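Local coordinates for hypothetical protein MG027 (Mycoplasma genitalium, PDB 1Q8C) that is of unknown function but adopts an all-helical fold like that of NusB proteins, a resemblance that leaves a role in RNA binding possible but unproven, at residues R18-E23 / I130-Y134; A36-Q40 / V61-E66; F71-I75 / V106-S111. Residues are numbered along the deposited sequence.

Contact 1: R18-E23 / I130-Y134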
ATOM      1  N   ARG A  18      -3.104   9.326   0.246  1.00 44.00           N
ATOM      2  CA  ARG A  18      -2.827   7.924   0.462  1.00 43.59           C
ATOM      3  C   ARG A  18      -4.050   7.062   0.128  1.00 43.50           C
ATOM      4  O   ARG A  18      -3.920   6.050  -0.545  1.00 43.93           O
ATOM      5  CB  ARG A  18      -2.375   7.718   1.910  1.00 43.57           C
ATOM      6  CG  ARG A  18      -0.948   8.154   2.190  1.00 42.78           C
ATOM      7  CD  ARG A  18      -0.489   7.844   3.607  1.00 43.75           C
ATOM      8  NE  ARG A  18       0.838   8.399   3.865  1.00 44.43           N
ATOM      9  CZ  ARG A  18       1.095   9.556   4.483  1.00 43.69           C
ATOM     10  NH1 ARG A  18       0.121  10.303   4.989  1.00 43.03           N
ATOM     11  NH2 ARG A  18       2.361   9.962   4.592  1.00 43.09           N
ATOM     12  N   ILE A  19      -5.237   7.460   0.570  1.00 43.36           N
ATOM     13  CA  ILE A  19      -6.473   6.710   0.265  1.00 43.42           C
ATOM     14  C   ILE A  19      -6.669   6.571  -1.252  1.00 43.27           C
ATOM     15  O   ILE A  19      -7.007   5.499  -1.747  1.00 42.37           O
ATOM     16  CB  ILE A  19      -7.706   7.349   0.976  1.00 43.40           C
ATOM     17  CG1 ILE A  19      -7.625   7.109   2.498  1.00 44.05           C
ATOM     18  CG2 ILE A  19      -8.997   6.781   0.444  1.00 44.13           C
ATOM     19  CD1 ILE A  19      -8.624   7.916   3.362  1.00 43.47           C
ATOM     20  N   ALA A  20      -6.396   7.645  -1.995  1.00 43.20           N
ATOM     21  CA  ALA A  20      -6.488   7.615  -3.453  1.00 43.45           C
ATOM     22  C   ALA A  20      -5.557   6.574  -4.102  1.00 43.46           C
ATOM     23  O   ALA A  20      -5.925   5.936  -5.078  1.00 43.92           O
ATOM     24  CB  ALA A  20      -6.232   9.021  -4.042  1.00 43.52           C
ATOM     25  N   VAL A  21      -4.362   6.387  -3.562  1.00 43.67           N
ATOM     26  CA  VAL A  21      -3.439   5.389  -4.088  1.00 43.41           C
ATOM     27  C   VAL A  21      -3.945   3.985  -3.741  1.00 43.78           C
ATOM     28  O   VAL A  21      -3.998   3.084  -4.588  1.00 43.83           O
ATOM     29  CB  VAL A  21      -2.040   5.654  -3.545  1.00 43.20           C
ATOM     30  CG1 VAL A  21      -1.057   4.653  -4.089  1.00 44.15           C
ATOM     31  CG2 VAL A  21      -1.600   7.084  -3.940  1.00 43.72           C
ATOM     32  N   VAL A  22      -4.359   3.806  -2.493  1.00 43.41           N
ATOM     33  CA  VAL A  22      -4.894   2.527  -2.038  1.00 43.33           C
ATOM     34  C   VAL A  22      -6.062   2.048  -2.911  1.00 43.42           C
ATOM     35  O   VAL A  22      -6.116   0.890  -3.344  1.00 43.60           O
ATOM     36  CB  VAL A  22      -5.358   2.634  -0.580  1.00 43.05           C
ATOM     37  CG1 VAL A  22      -6.214   1.421  -0.191  1.00 43.33           C
ATOM     38  CG2 VAL A  22      -4.152   2.743   0.357  1.00 43.39           C
ATOM     39  N   GLU A  23      -7.010   2.934  -3.165  1.00 43.51           N
ATOM     40  CA  GLU A  23      -8.181   2.576  -3.957  1.00 44.21           C
ATOM     41  C   GLU A  23      -7.749   2.196  -5.370  1.00 43.84           C
ATOM     42  O   GLU A  23      -8.264   1.247  -5.943  1.00 43.80           O
ATOM     43  CB  GLU A  23      -9.211   3.712  -3.992  1.00 44.41           C
ATOM     44  CG  GLU A  23     -10.596   3.348  -3.472  1.00 47.56           C
ATOM     45  CD  GLU A  23     -10.997   1.887  -3.674  1.00 51.00           C
ATOM     46  OE1 GLU A  23     -11.784   1.613  -4.619  1.00 52.31           O
ATOM     47  OE2 GLU A  23     -10.548   1.007  -2.872  1.00 54.98           O
ATOM     48  N   ILE A 130      -6.404   4.240   7.582  1.00 43.55           N
ATOM     49  CA  ILE A 130      -7.068   3.904   6.322  1.00 43.58           C
ATOM     50  C   ILE A 130      -7.944   2.644   6.468  1.00 43.77           C
ATOM     51  O   ILE A 130      -9.027   2.540   5.890  1.00 43.74           O
ATOM     52  CB  ILE A 130      -6.021   3.728   5.215  1.00 43.67           C
ATOM     53  CG1 ILE A 130      -5.253   5.056   5.026  1.00 43.75           C
ATOM     54  CG2 ILE A 130      -6.684   3.240   3.934  1.00 43.65           C
ATOM     55  CD1 ILE A 130      -4.374   5.121   3.759  1.00 44.84           C
ATOM     56  N   MET A 131      -7.485   1.697   7.268  1.00 43.65           N
ATOM     57  CA  MET A 131      -8.277   0.504   7.550  1.00 43.76           C
ATOM     58  C   MET A 131      -9.588   0.889   8.257  1.00 43.79           C
ATOM     59  O   MET A 131     -10.641   0.344   7.951  1.00 43.67           O
ATOM     60  CB  MET A 131      -7.455  -0.476   8.390  1.00 43.72           C
ATOM     61  CG  MET A 131      -6.258  -1.045   7.611  1.00 42.78           C
ATOM     62  SD  MET A 131      -6.673  -2.299   6.385  1.00 39.46           S
ATOM     63  CE  MET A 131      -6.692  -3.791   7.476  1.00 42.77           C
ATOM     64  N   ASP A 132      -9.515   1.839   9.187  1.00 44.09           N
ATOM     65  CA  ASP A 132     -10.706   2.361   9.860  1.00 44.25           C
ATOM     66  C   ASP A 132     -11.642   3.044   8.868  1.00 44.26           C
ATOM     67  O   ASP A 132     -12.868   2.915   8.963  1.00 44.08           O
ATOM     68  CB  ASP A 132     -10.316   3.386  10.926  1.00 44.50           C
ATOM     69  CG  ASP A 132      -9.805   2.748  12.208  1.00 45.02           C
ATOM     70  OD1 ASP A 132      -9.887   1.509  12.342  1.00 45.30           O
ATOM     71  OD2 ASP A 132      -9.315   3.436  13.134  1.00 45.43           O
ATOM     72  N   HIS A 133     -11.050   3.788   7.934  1.00 44.21           N
ATOM     73  CA  HIS A 133     -11.797   4.500   6.906  1.00 44.32           C
ATOM     74  C   HIS A 133     -12.641   3.541   6.078  1.00 44.34           C
ATOM     75  O   HIS A 133     -13.761   3.873   5.698  1.00 44.12           O
ATOM     76  CB  HIS A 133     -10.851   5.305   6.003  1.00 44.37           C
ATOM     77  CG  HIS A 133     -11.513   5.859   4.784  1.00 44.69           C
ATOM     78  ND1 HIS A 133     -11.729   5.105   3.652  1.00 45.24           N
ATOM     79  CD2 HIS A 133     -12.020   7.087   4.521  1.00 45.58           C
ATOM     80  CE1 HIS A 133     -12.341   5.843   2.745  1.00 45.10           C
ATOM     81  NE2 HIS A 133     -12.524   7.051   3.243  1.00 45.21           N
ATOM     82  N   TYR A 134     -12.102   2.350   5.820  1.00 44.55           N
ATOM     83  CA  TYR A 134     -12.790   1.316   5.049  1.00 44.52           C
ATOM     84  C   TYR A 134     -13.498   0.320   5.986  1.00 44.69           C
ATOM     85  O   TYR A 134     -13.884  -0.783   5.574  1.00 44.92           O
ATOM     86  CB  TYR A 134     -11.783   0.584   4.155  1.00 44.59           C
ATOM     87  CG  TYR A 134     -11.305   1.363   2.945  1.00 44.24           C
ATOM     88  CD1 TYR A 134      -9.987   1.797   2.850  1.00 45.12           C
ATOM     89  CD2 TYR A 134     -12.162   1.628   1.874  1.00 44.71           C
ATOM     90  CE1 TYR A 134      -9.531   2.493   1.733  1.00 44.70           C
ATOM     91  CE2 TYR A 134     -11.716   2.324   0.751  1.00 44.91           C
ATOM     92  CZ  TYR A 134     -10.398   2.752   0.693  1.00 44.83           C
ATOM     93  OH  TYR A 134      -9.937   3.442  -0.400  1.00 45.85           O
TER
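A helix-to-helix-end contact, apolar at its centre and with H133 and E23 at its margin, joins the N-terminal helix 14-28 to the C-terminal end of helix 120-133, helix-on-helix packing of the all-helical, NusB-like fold that brings together parts of the chain more than a hundred residues apart. I130 is central: its CD1 lies 3.8 Å from R18 CB, 4.0 Å from I19 CG1 and 4.2 Å from V22 CG2, in a shallow hollow formed by the neighbours R18 and I19 and by V22, a turn beyond R18. I19 answers in the other direction, setting CD1 over the face of the H133 imidazole, 3.8 Å from the ring centroid in a CH-pi contact. Y134, the first residue to leave helical geometry, turns its ring back across the first helix; CE1 meets V22 CG1 at 4.0 Å, while OH reaches 3.6 Å from I19 CG2 and 3.1 Å from E23 CG. No hydrogen bond crosses the interface, so side-chain fit holds it. R18 contributes its aliphatic base, its guanidinium leading away to a salt bridge with E112. Behind these residues, V21 packs on I60 and V61 of helix 55-81, while V22 and Y134 touch C108 and L101 of helix 100-116.

Contact 2: A36-Q40 / V61-E66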
ATOM      1  N   ALA A  36       4.680  -1.954 -15.996  1.00 43.09           N
ATOM      2  CA  ALA A  36       4.912  -0.787 -15.138  1.00 43.21           C
ATOM      3  C   ALA A  36       4.451   0.543 -15.725  1.00 43.08           C
ATOM      4  O   ALA A  36       3.763   1.318 -15.044  1.00 42.46           O
ATOM      5  CB  ALA A  36       6.409  -0.698 -14.738  1.00 43.54           C
ATOM      6  N   GLU A  37       4.814   0.823 -16.976  1.00 42.78           N
ATOM      7  CA  GLU A  37       4.438   2.105 -17.562  1.00 43.53           C
ATOM      8  C   GLU A  37       2.933   2.173 -17.833  1.00 43.37           C
ATOM      9  O   GLU A  37       2.335   3.226 -17.735  1.00 43.48           O
ATOM     10  CB  GLU A  37       5.260   2.406 -18.812  1.00 43.79           C
ATOM     11  CG  GLU A  37       6.698   2.775 -18.437  1.00 45.57           C
ATOM     12  CD  GLU A  37       7.467   3.405 -19.592  1.00 47.74           C
ATOM     13  OE1 GLU A  37       7.950   2.647 -20.474  1.00 48.47           O
ATOM     14  OE2 GLU A  37       7.575   4.661 -19.612  1.00 49.59           O
ATOM     15  N   VAL A  38       2.324   1.028 -18.105  1.00 43.30           N
ATOM     16  CA  VAL A  38       0.882   0.946 -18.263  1.00 42.83           C
ATOM     17  C   VAL A  38       0.147   1.358 -16.971  1.00 42.76           C
ATOM     18  O   VAL A  38      -0.793   2.128 -17.045  1.00 42.11           O
ATOM     19  CB  VAL A  38       0.463  -0.459 -18.767  1.00 42.98           C
ATOM     20  CG1 VAL A  38      -1.044  -0.668 -18.671  1.00 42.67           C
ATOM     21  CG2 VAL A  38       0.951  -0.640 -20.218  1.00 42.54           C
ATOM     22  N   ILE A  39       0.595   0.885 -15.806  1.00 42.93           N
ATOM     23  CA  ILE A  39      -0.031   1.232 -14.534  1.00 43.24           C
ATOM     24  C   ILE A  39       0.115   2.729 -14.254  1.00 43.65           C
ATOM     25  O   ILE A  39      -0.844   3.395 -13.830  1.00 43.74           O
ATOM     26  CB  ILE A  39       0.600   0.455 -13.377  1.00 43.40           C
ATOM     27  CG1 ILE A  39       0.310  -1.048 -13.477  1.00 43.14           C
ATOM     28  CG2 ILE A  39       0.013   0.948 -12.065  1.00 43.92           C
ATOM     29  CD1 ILE A  39       1.338  -1.922 -12.704  1.00 42.02           C
ATOM     30  N   GLN A  40       1.335   3.232 -14.467  1.00 43.69           N
ATOM     31  CA  GLN A  40       1.639   4.656 -14.376  1.00 43.80           C
ATOM     32  C   GLN A  40       0.720   5.475 -15.300  1.00 44.11           C
ATOM     33  O   GLN A  40       0.199   6.476 -14.861  1.00 45.08           O
ATOM     34  CB  GLN A  40       3.125   4.923 -14.675  1.00 43.77           C
ATOM     35  CG  GLN A  40       4.107   4.241 -13.679  1.00 43.36           C
ATOM     36  CD  GLN A  40       5.577   4.323 -14.099  1.00 43.85           C
ATOM     37  OE1 GLN A  40       6.028   5.364 -14.573  1.00 45.26           O
ATOM     38  NE2 GLN A  40       6.321   3.228 -13.920  1.00 41.95           N
ATOM     39  N   VAL A  61       3.010   5.421  -6.890  1.00 43.86           N
ATOM     40  CA  VAL A  61       2.464   4.506  -7.885  1.00 43.85           C
ATOM     41  C   VAL A  61       3.548   3.990  -8.831  1.00 43.63           C
ATOM     42  O   VAL A  61       3.470   2.884  -9.351  1.00 43.62           O
ATOM     43  CB  VAL A  61       1.346   5.199  -8.672  1.00 43.94           C
ATOM     44  CG1 VAL A  61       0.981   4.413  -9.962  1.00 44.56           C
ATOM     45  CG2 VAL A  61       0.146   5.391  -7.748  1.00 43.71           C
ATOM     46  N   LYS A  62       4.562   4.805  -9.037  1.00 43.72           N
ATOM     47  CA  LYS A  62       5.696   4.445  -9.847  1.00 44.07           C
ATOM     48  C   LYS A  62       6.526   3.359  -9.126  1.00 43.94           C
ATOM     49  O   LYS A  62       6.923   2.378  -9.745  1.00 44.42           O
ATOM     50  CB  LYS A  62       6.527   5.703 -10.184  1.00 44.19           C
ATOM     51  CG  LYS A  62       7.917   5.446 -10.817  1.00 44.57           C
ATOM     52  CD  LYS A  62       8.434   6.642 -11.650  1.00 45.47           C
ATOM     53  CE  LYS A  62       9.439   6.211 -12.741  1.00 45.50           C
ATOM     54  NZ  LYS A  62      10.848   6.043 -12.274  1.00 46.48           N
ATOM     55  N   ALA A  63       6.785   3.540  -7.839  1.00 43.54           N
ATOM     56  CA  ALA A  63       7.505   2.553  -7.043  1.00 43.04           C
ATOM     57  C   ALA A  63       6.713   1.237  -6.996  1.00 42.94           C
ATOM     58  O   ALA A  63       7.290   0.150  -7.136  1.00 42.52           O
ATOM     59  CB  ALA A  63       7.749   3.095  -5.655  1.00 43.36           C
ATOM     60  N   PHE A  64       5.396   1.348  -6.810  1.00 42.83           N
ATOM     61  CA  PHE A  64       4.467   0.204  -6.822  1.00 43.07           C
ATOM     62  C   PHE A  64       4.535  -0.575  -8.153  1.00 43.26           C
ATOM     63  O   PHE A  64       4.604  -1.803  -8.164  1.00 42.80           O
ATOM     64  CB  PHE A  64       3.026   0.705  -6.615  1.00 43.16           C
ATOM     65  CG  PHE A  64       1.980  -0.282  -7.004  1.00 43.19           C
ATOM     66  CD1 PHE A  64       1.648  -1.330  -6.167  1.00 43.86           C
ATOM     67  CD2 PHE A  64       1.341  -0.181  -8.213  1.00 43.78           C
ATOM     68  CE1 PHE A  64       0.698  -2.245  -6.549  1.00 45.08           C
ATOM     69  CE2 PHE A  64       0.391  -1.097  -8.601  1.00 43.22           C
ATOM     70  CZ  PHE A  64       0.066  -2.118  -7.776  1.00 44.80           C
ATOM     71  N   SER A  65       4.481   0.168  -9.268  1.00 43.42           N
ATOM     72  CA  SER A  65       4.450  -0.412 -10.609  1.00 43.32           C
ATOM     73  C   SER A  65       5.716  -1.200 -10.921  1.00 43.34           C
ATOM     74  O   SER A  65       5.673  -2.173 -11.649  1.00 43.20           O
ATOM     75  CB  SER A  65       4.240   0.663 -11.677  1.00 43.12           C
ATOM     76  OG  SER A  65       5.414   1.442 -11.874  1.00 44.23           O
ATOM     77  N   GLU A  66       6.828  -0.779 -10.349  1.00 43.36           N
ATOM     78  CA  GLU A  66       8.116  -1.349 -10.651  1.00 43.68           C
ATOM     79  C   GLU A  66       8.542  -2.455  -9.674  1.00 43.63           C
ATOM     80  O   GLU A  66       9.476  -3.213  -9.957  1.00 43.24           O
ATOM     81  CB  GLU A  66       9.141  -0.219 -10.707  1.00 44.10           C
ATOM     82  CG  GLU A  66       8.863   0.747 -11.877  1.00 45.58           C
ATOM     83  CD  GLU A  66       9.773   1.970 -11.896  1.00 47.86           C
ATOM     84  OE1 GLU A  66      10.496   2.162 -10.889  1.00 48.26           O
ATOM     85  OE2 GLU A  66       9.764   2.732 -12.918  1.00 49.08           O
TER
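V61 opens segment 61-66 with an apolar touch: its CG1 sits 4.2 Å from I39 CG2, deep in the groove between helix 36-45 and helix 55-81. At K62 the contact moves to the margin. Its CE comes within 4.0 Å of Q40 OE1, and its NZ pairs with E66 OE2 at 3.5 Å, a salt bridge between residues four apart on the same helix. A63 faces away, toward K114 and A115 of helix 100-116. F64 offers the edge of its ring to I39, whose CG2 lies 4.0 Å from F64 CE2, while the F64 side chain also touches I25 and L28 of helix 14-28. The general principle is that of an antiparallel helix pair in an all-helical, NusB-like fold: the short segments run at 150° to each other with axes 8.5 Å apart, and small residues let the backbones close in. S65 illustrates this best, its CA only 4.6 Å from that of A36 and its CB 3.5 Å from A36 O. Its hydroxyl, in the p rotamer, donates to K62 O (OG to O 2.8 Å) and accepts from Q40 NE2 (2.9 Å to OG), the one hydrogen bond that crosses between the segments. E66 finishes the walk, with CG 4.0 Å from A36 CB and OE2 3.6 Å from Q40 NE2; its side chain also lies about 3 Å from a bound sodium ion.

Contact 3: F71-I75 / V106-S111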
ATOM      1  N   PHE A  71       7.143  -7.033  -3.807  1.00 43.70           N
ATOM      2  CA  PHE A  71       6.270  -6.661  -2.695  1.00 43.79           C
ATOM      3  C   PHE A  71       5.265  -7.789  -2.426  1.00 43.93           C
ATOM      4  O   PHE A  71       5.099  -8.221  -1.297  1.00 44.04           O
ATOM      5  CB  PHE A  71       5.531  -5.341  -3.004  1.00 44.02           C
ATOM      6  CG  PHE A  71       6.411  -4.089  -2.986  1.00 43.51           C
ATOM      7  CD1 PHE A  71       5.906  -2.886  -3.435  1.00 43.77           C
ATOM      8  CD2 PHE A  71       7.713  -4.114  -2.510  1.00 43.69           C
ATOM      9  CE1 PHE A  71       6.677  -1.729  -3.410  1.00 43.91           C
ATOM     10  CE2 PHE A  71       8.482  -2.951  -2.483  1.00 43.89           C
ATOM     11  CZ  PHE A  71       7.958  -1.763  -2.939  1.00 43.56           C
ATOM     12  N   GLN A  72       4.619  -8.283  -3.472  1.00 44.21           N
ATOM     13  CA  GLN A  72       3.632  -9.348  -3.327  1.00 44.53           C
ATOM     14  C   GLN A  72       4.265 -10.599  -2.728  1.00 44.48           C
ATOM     15  O   GLN A  72       3.654 -11.268  -1.911  1.00 44.81           O
ATOM     16  CB  GLN A  72       3.002  -9.685  -4.679  1.00 44.75           C
ATOM     17  CG  GLN A  72       2.122  -8.573  -5.269  1.00 45.47           C
ATOM     18  CD  GLN A  72       0.640  -8.782  -4.991  1.00 46.82           C
ATOM     19  OE1 GLN A  72       0.250  -9.033  -3.847  1.00 47.24           O
ATOM     20  NE2 GLN A  72      -0.189  -8.680  -6.037  1.00 47.89           N
ATOM     21  N   LYS A  73       5.491 -10.910  -3.137  1.00 44.38           N
ATOM     22  CA  LYS A  73       6.229 -12.027  -2.559  1.00 44.31           C
ATOM     23  C   LYS A  73       6.523 -11.798  -1.081  1.00 44.33           C
ATOM     24  O   LYS A  73       6.186 -12.644  -0.251  1.00 44.61           O
ATOM     25  CB  LYS A  73       7.531 -12.268  -3.313  1.00 44.33           C
ATOM     26  CG  LYS A  73       7.673 -13.678  -3.892  1.00 44.63           C
ATOM     27  CD  LYS A  73       6.612 -14.006  -4.942  1.00 44.93           C
ATOM     28  CE  LYS A  73       6.915 -15.334  -5.678  1.00 45.35           C
ATOM     29  NZ  LYS A  73       6.072 -15.526  -6.915  1.00 45.64           N
ATOM     30  N   LYS A  74       7.153 -10.670  -0.754  1.00 44.23           N
ATOM     31  CA  LYS A  74       7.486 -10.335   0.637  1.00 44.31           C
ATOM     32  C   LYS A  74       6.273 -10.455   1.555  1.00 44.42           C
ATOM     33  O   LYS A  74       6.373 -10.972   2.664  1.00 44.75           O
ATOM     34  CB  LYS A  74       8.066  -8.927   0.737  1.00 44.18           C
ATOM     35  CG  LYS A  74       9.508  -8.821   0.271  1.00 44.49           C
ATOM     36  CD  LYS A  74       9.937  -7.365   0.149  1.00 45.14           C
ATOM     37  CE  LYS A  74      11.072  -7.181  -0.867  1.00 45.79           C
ATOM     38  NZ  LYS A  74      11.367  -5.719  -1.106  1.00 46.29           N
ATOM     39  N   ILE A  75       5.131  -9.971   1.083  1.00 44.66           N
ATOM     40  CA  ILE A  75       3.876 -10.138   1.800  1.00 44.71           C
ATOM     41  C   ILE A  75       3.559 -11.635   1.961  1.00 44.83           C
ATOM     42  O   ILE A  75       3.530 -12.139   3.075  1.00 44.98           O
ATOM     43  CB  ILE A  75       2.758  -9.391   1.049  1.00 44.69           C
ATOM     44  CG1 ILE A  75       2.941  -7.889   1.260  1.00 44.60           C
ATOM     45  CG2 ILE A  75       1.385  -9.851   1.510  1.00 44.90           C
ATOM     46  CD1 ILE A  75       2.297  -7.031   0.211  1.00 45.21           C
ATOM     47  N   VAL A 106      -1.319  -2.513   2.424  1.00 43.44           N
ATOM     48  CA  VAL A 106       0.063  -2.896   2.720  1.00 43.51           C
ATOM     49  C   VAL A 106       0.995  -2.554   1.528  1.00 43.45           C
ATOM     50  O   VAL A 106       2.087  -2.061   1.724  1.00 43.55           O
ATOM     51  CB  VAL A 106       0.208  -4.392   3.073  1.00 43.43           C
ATOM     52  CG1 VAL A 106       1.691  -4.768   3.169  1.00 43.74           C
ATOM     53  CG2 VAL A 106      -0.481  -4.713   4.407  1.00 43.43           C
ATOM     54  N   LEU A 107       0.574  -2.822   0.305  1.00 43.38           N
ATOM     55  CA  LEU A 107       1.409  -2.479  -0.852  1.00 43.54           C
ATOM     56  C   LEU A 107       1.631  -0.980  -0.984  1.00 43.58           C
ATOM     57  O   LEU A 107       2.651  -0.554  -1.518  1.00 44.07           O
ATOM     58  CB  LEU A 107       0.788  -3.011  -2.136  1.00 43.66           C
ATOM     59  CG  LEU A 107       0.885  -4.528  -2.235  1.00 43.35           C
ATOM     60  CD1 LEU A 107      -0.101  -5.041  -3.257  1.00 43.44           C
ATOM     61  CD2 LEU A 107       2.300  -4.927  -2.584  1.00 43.19           C
ATOM     62  N   CYS A 108       0.691  -0.172  -0.505  1.00 43.57           N
ATOM     63  CA  CYS A 108       0.844   1.279  -0.608  1.00 44.00           C
ATOM     64  C   CYS A 108       1.948   1.738   0.331  1.00 43.93           C
ATOM     65  O   CYS A 108       2.769   2.566  -0.036  1.00 44.19           O
ATOM     66  CB  CYS A 108      -0.484   2.006  -0.337  1.00 44.30           C
ATOM     67  SG  CYS A 108      -0.413   3.840  -0.367  1.00 45.18           S
ATOM     68  N   ALA A 109       1.970   1.167   1.536  1.00 43.97           N
ATOM     69  CA  ALA A 109       2.967   1.465   2.562  1.00 43.77           C
ATOM     70  C   ALA A 109       4.393   1.101   2.125  1.00 43.64           C
ATOM     71  O   ALA A 109       5.352   1.848   2.387  1.00 43.36           O
ATOM     72  CB  ALA A 109       2.612   0.715   3.859  1.00 43.51           C
ATOM     73  N   LEU A 110       4.517  -0.071   1.507  1.00 43.38           N
ATOM     74  CA  LEU A 110       5.766  -0.530   0.905  1.00 43.28           C
ATOM     75  C   LEU A 110       6.191   0.399  -0.219  1.00 43.28           C
ATOM     76  O   LEU A 110       7.362   0.737  -0.348  1.00 43.15           O
ATOM     77  CB  LEU A 110       5.591  -1.930   0.312  1.00 43.42           C
ATOM     78  CG  LEU A 110       5.282  -3.070   1.286  1.00 42.92           C
ATOM     79  CD1 LEU A 110       5.035  -4.389   0.583  1.00 43.07           C
ATOM     80  CD2 LEU A 110       6.442  -3.220   2.209  1.00 43.67           C
ATOM     81  N   SER A 111       5.226   0.792  -1.042  1.00 43.42           N
ATOM     82  CA  SER A 111       5.493   1.639  -2.196  1.00 43.38           C
ATOM     83  C   SER A 111       5.938   3.002  -1.733  1.00 43.69           C
ATOM     84  O   SER A 111       6.818   3.593  -2.341  1.00 43.44           O
ATOM     85  CB  SER A 111       4.244   1.780  -3.075  1.00 43.77           C
ATOM     86  OG  SER A 111       3.785   0.513  -3.508  1.00 43.48           O
TER
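The F71 ring is the largest bump here, and it settles into the hollow between L107, L110 and S111. L110 CB stands almost squarely over one ring face, 3.8 Å from the centroid and 7° off the normal, a CH-pi contact. S111 OG approaches the ring edge, 3.7 Å from F71 CE1, while itself donating to L107 O. At the base of the ring, F71 CB presses within 3.3 Å of L107 CD2. Within this all-helical, NusB-like bundle, segments 71-75 and 106-111, on helices 55-81 and 100-116, cross steeply at 119° with axes 10.5 Å apart, and F71, I75, L107 and L110 fill the space between them. One turn beyond F71, I75 pushes CD1 into a pocket walled by three residues, 3.8 Å from V106 CG1, 3.5 Å from L107 CD2 and 3.8 Å from L110 CD1. Q72 borders the hollow, its OE1 4.1 Å from L107 CD1, and L147 touches I75 from a loop.

In the fold
The three contacts illustrate how a compact helical domain is tied together at several levels of sequence separation. Contact 1 closes a long loop in the chain, and contacts 2 and 3 follow in series within it, both drawing on helix 55-81. Their centres lie 13 Å apart, and F64 CB of contact 2 packs 3.2 Å from S111 OG of contact 3. Contact 1, its centre 15 Å from that of contact 3, meets it where V22 CG2 lies 3.8 Å from C108 CB; the centres of contacts 1 and 2 are 18 Å apart, and the two touch through V21 CG1 and V61 CG2, 3.9 Å apart. A bound sodium ion lies about 3 Å from the side chain of E66 in contact 2; no active site is known.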